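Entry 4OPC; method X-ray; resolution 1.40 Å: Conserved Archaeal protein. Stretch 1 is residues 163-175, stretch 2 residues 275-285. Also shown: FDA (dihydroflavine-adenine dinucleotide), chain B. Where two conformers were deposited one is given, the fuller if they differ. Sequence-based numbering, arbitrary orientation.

Stretch 1 (163-175) SFRSKLPPELPIT
Stretch 2 (275-285) PLYTMAWNGII

Apolar contacts between distant segments can be built largely from complementary surfaces, and residues 163-175 and 275-285 of this archaeal protein illustrate the principle: 544 Å² is buried with no direct hydrogen bond across. The hollow is formed by L276, T278, W281 and I284, floored by backbone at M279 and A280. A type II turn, with G283 at phi 77°, joins strands 280-281 and 284-285, bringing W281 and I284 together while its middle stays out of the contact. In stretch 1 a type I turn from P169 to L172 leads into a 3-10 segment, 173-175.

I174 is the principal bump. I174 CA lies 6.3 Å from W281 CA, and the side chain (chi1 t, chi2 p) starts sideways but ends nearer, I174 CD1 packing on T278 O (3.5 Å), a carbonyl without a polar partner, M279 C (3.7 Å) and A280 N (3.7 Å). I174 CB meets W281 CB at 3.9 Å, I174 CG1 meets I284 CG2 at 4.2 Å, and I174 CD1 meets L276 CD1 at 4.3 Å.

P173 CD lies over one face of the six-membered ring of W281 (chi1 t, chi2 -112°), 3.8 Å from its centroid, a CH-pi contact; L172 CD2 sits obliquely, 3.8 Å from W281 NE1. I284 CD1 approaches L168 CD1 (4.0 Å).

R165 NH1 donates to I174 O (2.9 Å). Water 1 bridges P173 O and T278 N.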

# COMPACT_ATOMS: atom_id res chain seq x y z
N SER A 163 -7.76 -11.94 6.39
CA SER A 163 -8.47 -12.82 7.30
C SER A 163 -9.47 -13.77 6.64
O SER A 163 -10.04 -14.64 7.31
CB SER A 163 -9.18 -11.98 8.35
OG SER A 163 -10.16 -11.16 7.73
N PHE A 164 -9.71 -13.59 5.35
CA PHE A 164 -10.57 -14.49 4.61
C PHE A 164 -9.76 -15.42 3.72
O PHE A 164 -9.87 -16.64 3.82
CB PHE A 164 -11.57 -13.66 3.80
CG PHE A 164 -12.59 -14.47 3.05
CD1 PHE A 164 -13.76 -14.88 3.67
CD2 PHE A 164 -12.41 -14.77 1.71
CE1 PHE A 164 -14.72 -15.59 2.97
CE2 PHE A 164 -13.37 -15.48 1.01
CZ PHE A 164 -14.52 -15.89 1.65
N ARG A 165 -8.90 -14.85 2.87
CA ARG A 165 -8.12 -15.68 1.96
C ARG A 165 -7.17 -16.63 2.68
O ARG A 165 -6.84 -17.70 2.15
CB ARG A 165 -7.38 -14.84 0.92
CG ARG A 165 -6.24 -13.97 1.45
CD ARG A 165 -5.68 -13.13 0.31
NE ARG A 165 -4.45 -12.41 0.64
CZ ARG A 165 -3.24 -12.94 0.59
NH1 ARG A 165 -3.07 -14.20 0.23
NH2 ARG A 165 -2.18 -12.20 0.91
N SER A 166 -6.73 -16.28 3.89
CA SER A 166 -5.83 -17.15 4.64
C SER A 166 -6.54 -18.42 5.10
O SER A 166 -5.89 -19.35 5.58
CB SER A 166 -5.24 -16.44 5.84
OG SER A 166 -6.25 -16.07 6.76
N LYS A 167 -7.86 -18.46 4.96
CA LYS A 167 -8.65 -19.62 5.39
C LYS A 167 -8.98 -20.56 4.24
O LYS A 167 -9.68 -21.56 4.44
CB LYS A 167 -9.91 -19.16 6.12
CG LYS A 167 -9.59 -18.44 7.43
CD LYS A 167 -10.82 -18.05 8.21
CE LYS A 167 -10.43 -17.28 9.46
NZ LYS A 167 -11.60 -17.02 10.35
N LEU A 168 -8.49 -20.24 3.05
CA LEU A 168 -8.68 -21.09 1.89
C LEU A 168 -7.58 -22.17 1.85
O LEU A 168 -6.58 -22.05 2.56
CB LEU A 168 -8.65 -20.24 0.62
CG LEU A 168 -9.84 -19.29 0.48
CD1 LEU A 168 -9.61 -18.30 -0.65
CD2 LEU A 168 -11.11 -20.10 0.24
N PRO A 169 -7.77 -23.23 1.05
CA PRO A 169 -6.77 -24.30 0.98
C PRO A 169 -5.40 -23.77 0.62
O PRO A 169 -5.28 -22.98 -0.32
CB PRO A 169 -7.31 -25.20 -0.13
CG PRO A 169 -8.79 -25.02 -0.05
CD PRO A 169 -8.99 -23.57 0.29
N PRO A 170 -4.36 -24.18 1.37
CA PRO A 170 -3.04 -23.55 1.25
C PRO A 170 -2.35 -23.77 -0.10
O PRO A 170 -1.45 -23.01 -0.44
CB PRO A 170 -2.23 -24.21 2.38
CG PRO A 170 -2.93 -25.49 2.64
CD PRO A 170 -4.38 -25.22 2.41
N GLU A 171 -2.78 -24.78 -0.86
CA GLU A 171 -2.18 -25.04 -2.16
C GLU A 171 -2.56 -23.99 -3.22
O GLU A 171 -1.90 -23.89 -4.25
CB GLU A 171 -2.51 -26.45 -2.65
CG GLU A 171 -3.96 -26.68 -3.02
CD GLU A 171 -4.81 -27.14 -1.84
OE1 GLU A 171 -4.38 -26.98 -0.68
OE2 GLU A 171 -5.92 -27.68 -2.09
N LEU A 172 -3.60 -23.20 -2.95
CA LEU A 172 -4.06 -22.20 -3.91
C LEU A 172 -3.18 -20.96 -3.89
O LEU A 172 -2.82 -20.48 -2.82
CB LEU A 172 -5.50 -21.79 -3.62
CG LEU A 172 -6.50 -22.93 -3.53
CD1 LEU A 172 -7.87 -22.33 -3.35
CD2 LEU A 172 -6.44 -23.80 -4.78
N PRO A 173 -2.84 -20.43 -5.07
CA PRO A 173 -1.94 -19.26 -5.12
C PRO A 173 -2.52 -18.03 -4.44
O PRO A 173 -1.77 -17.13 -4.02
CB PRO A 173 -1.78 -19.01 -6.63
CG PRO A 173 -2.13 -20.31 -7.28
CD PRO A 173 -3.17 -20.94 -6.41
N ILE A 174 -3.84 -17.98 -4.32
CA ILE A 174 -4.51 -16.85 -3.71
C ILE A 174 -4.30 -16.79 -2.19
O ILE A 174 -4.69 -15.81 -1.54
CB ILE A 174 -6.03 -16.89 -4.07
CG1 ILE A 174 -6.61 -15.48 -4.13
CG2 ILE A 174 -6.80 -17.83 -3.15
CD1 ILE A 174 -6.06 -14.67 -5.28
N THR A 175 -3.71 -17.84 -1.62
CA THR A 175 -3.39 -17.86 -0.19
C THR A 175 -1.95 -17.44 0.12
O THR A 175 -1.52 -17.53 1.27
CB THR A 175 -3.61 -19.27 0.42
OG1 THR A 175 -2.63 -20.19 -0.08
CG2 THR A 175 -5.00 -19.78 0.09
N PRO A 275 3.08 -7.06 -5.62
CA PRO A 275 1.76 -7.55 -5.22
C PRO A 275 1.69 -9.08 -5.14
O PRO A 275 2.63 -9.78 -5.53
CB PRO A 275 0.83 -7.02 -6.31
CG PRO A 275 1.72 -6.70 -7.48
CD PRO A 275 3.08 -6.39 -6.93
N LEU A 276 0.57 -9.59 -4.64
CA LEU A 276 0.30 -11.02 -4.73
C LEU A 276 0.55 -11.48 -6.16
O LEU A 276 0.11 -10.81 -7.09
CB LEU A 276 -1.18 -11.28 -4.43
CG LEU A 276 -1.73 -11.64 -3.05
CD1 LEU A 276 -3.15 -12.18 -3.24
CD2 LEU A 276 -0.87 -12.64 -2.30
N TYR A 277 1.24 -12.60 -6.33
CA TYR A 277 1.58 -13.07 -7.67
C TYR A 277 0.35 -13.20 -8.56
O TYR A 277 0.40 -12.85 -9.74
CB TYR A 277 2.35 -14.38 -7.61
CG TYR A 277 3.80 -14.20 -7.25
CD1 TYR A 277 4.60 -13.31 -7.95
CD2 TYR A 277 4.37 -14.91 -6.20
CE1 TYR A 277 5.94 -13.15 -7.63
CE2 TYR A 277 5.72 -14.75 -5.88
CZ TYR A 277 6.48 -13.87 -6.59
OH TYR A 277 7.82 -13.70 -6.28
N THR A 278 -0.75 -13.70 -8.00
CA THR A 278 -2.05 -13.49 -8.61
C THR A 278 -3.02 -12.89 -7.61
O THR A 278 -3.08 -13.33 -6.45
CB THR A 278 -2.67 -14.76 -9.25
OG1 THR A 278 -3.96 -14.42 -9.77
CG2 THR A 278 -2.83 -15.88 -8.22
N MET A 279 -3.76 -11.89 -8.06
CA MET A 279 -4.79 -11.24 -7.26
C MET A 279 -6.16 -11.77 -7.65
O MET A 279 -7.19 -11.26 -7.18
CB MET A 279 -4.72 -9.71 -7.45
CG MET A 279 -3.38 -9.15 -6.96
SD MET A 279 -3.06 -7.46 -7.52
CE MET A 279 -3.99 -6.52 -6.32
N ALA A 280 -6.19 -12.81 -8.47
CA ALA A 280 -7.45 -13.42 -8.92
C ALA A 280 -7.38 -14.94 -8.84
O ALA A 280 -6.35 -15.54 -9.18
CB ALA A 280 -7.77 -13.00 -10.36
N TRP A 281 -8.48 -15.56 -8.43
CA TRP A 281 -8.61 -17.00 -8.54
C TRP A 281 -10.10 -17.30 -8.76
O TRP A 281 -10.89 -16.38 -8.98
CB TRP A 281 -8.06 -17.67 -7.29
CG TRP A 281 -7.76 -19.12 -7.47
CD1 TRP A 281 -8.42 -20.17 -6.89
CD2 TRP A 281 -6.75 -19.68 -8.30
NE1 TRP A 281 -7.87 -21.35 -7.31
CE2 TRP A 281 -6.84 -21.08 -8.18
CE3 TRP A 281 -5.78 -19.14 -9.14
CZ2 TRP A 281 -6.00 -21.95 -8.86
CZ3 TRP A 281 -4.93 -20.00 -9.82
CH2 TRP A 281 -5.05 -21.39 -9.67
N ASN A 282 -10.48 -18.58 -8.72
CA ASN A 282 -11.87 -18.95 -8.98
C ASN A 282 -12.81 -18.34 -7.95
O ASN A 282 -12.76 -18.71 -6.77
CB ASN A 282 -12.06 -20.47 -8.95
CG ASN A 282 -11.16 -21.21 -9.92
OD1 ASN A 282 -10.81 -20.73 -11.00
ND2 ASN A 282 -10.81 -22.43 -9.54
N GLY A 283 -13.66 -17.41 -8.39
CA GLY A 283 -14.64 -16.79 -7.51
C GLY A 283 -14.12 -15.72 -6.56
O GLY A 283 -14.85 -15.31 -5.65
N ILE A 284 -12.87 -15.26 -6.74
CA ILE A 284 -12.30 -14.33 -5.77
C ILE A 284 -11.26 -13.40 -6.39
O ILE A 284 -10.46 -13.81 -7.24
CB ILE A 284 -11.69 -15.08 -4.57
CG1 ILE A 284 -11.14 -14.10 -3.53
CG2 ILE A 284 -10.63 -16.10 -5.03
CD1 ILE A 284 -10.79 -14.75 -2.19
N ILE A 285 -11.30 -12.14 -5.97
CA ILE A 285 -10.26 -11.16 -6.27
C ILE A 285 -9.78 -10.57 -4.95
O ILE A 285 -10.59 -10.36 -4.04
CB ILE A 285 -10.78 -10.06 -7.20
CG1 ILE A 285 -10.92 -10.60 -8.63
CG2 ILE A 285 -9.89 -8.79 -7.15
CD1 ILE A 285 -11.62 -9.63 -9.57
PA FDA B . -7.54 -1.45 5.66
O1A FDA B . -6.76 -2.17 6.70
O2A FDA B . -7.57 0.07 5.74
O5B FDA B . -9.04 -1.96 5.69
C5B FDA B . -9.33 -3.36 5.88
C4B FDA B . -10.73 -3.46 6.44
O4B FDA B . -11.14 -4.84 6.46
C3B FDA B . -10.89 -2.93 7.86
O3B FDA B . -11.85 -1.87 7.91
C2B FDA B . -11.28 -4.18 8.68
O2B FDA B . -12.18 -3.89 9.73
C1B FDA B . -11.92 -5.05 7.61
N9A FDA B . -11.91 -6.49 7.84
C8A FDA B . -10.81 -7.30 8.01
N7A FDA B . -11.10 -8.58 8.12
C5A FDA B . -12.48 -8.61 8.00
C6A FDA B . -13.40 -9.68 7.97
N6A FDA B . -13.04 -10.97 8.01
N1A FDA B . -14.70 -9.38 7.78
C2A FDA B . -15.05 -8.09 7.69
N3A FDA B . -14.28 -7.01 7.66
C4A FDA B . -12.99 -7.34 7.79
N1 FDA B . -0.62 4.93 2.80
C2 FDA B . -0.75 6.13 2.13
O2 FDA B . -1.22 6.18 1.00
N3 FDA B . -0.38 7.26 2.80
C4 FDA B . 0.23 7.33 4.04
O4 FDA B . 0.40 8.43 4.57
C4X FDA B . 0.41 6.07 4.65
N5 FDA B . 0.96 6.02 5.89
C5X FDA B . 0.85 4.87 6.66
C6 FDA B . 1.16 4.89 8.01
C7 FDA B . 0.96 3.78 8.82
C7M FDA B . 1.20 3.90 10.30
C8 FDA B . 0.48 2.59 8.25
C8M FDA B . 0.19 1.39 9.11
C9 FDA B . 0.18 2.56 6.88
C9A FDA B . 0.34 3.69 6.09
N10 FDA B . 0.01 3.71 4.71
C10 FDA B . -0.07 4.91 4.05
C1' FDA B . -0.57 2.52 4.04
C2' FDA B . -2.11 2.63 3.98
O2' FDA B . -2.64 3.05 5.23
C3' FDA B . -2.72 1.27 3.62
O3' FDA B . -2.01 0.74 2.51
C4' FDA B . -4.20 1.31 3.21
O4' FDA B . -4.98 2.06 4.14
C5' FDA B . -4.77 -0.08 3.06
O5' FDA B . -6.18 -0.02 2.79
P FDA B . -7.04 -1.35 2.76
O1P FDA B . -8.42 -0.95 2.44
O2P FDA B . -6.39 -2.42 1.90
O3P FDA B . -6.95 -1.93 4.25
O HOH W 1 -0.11 -15.43 -5.50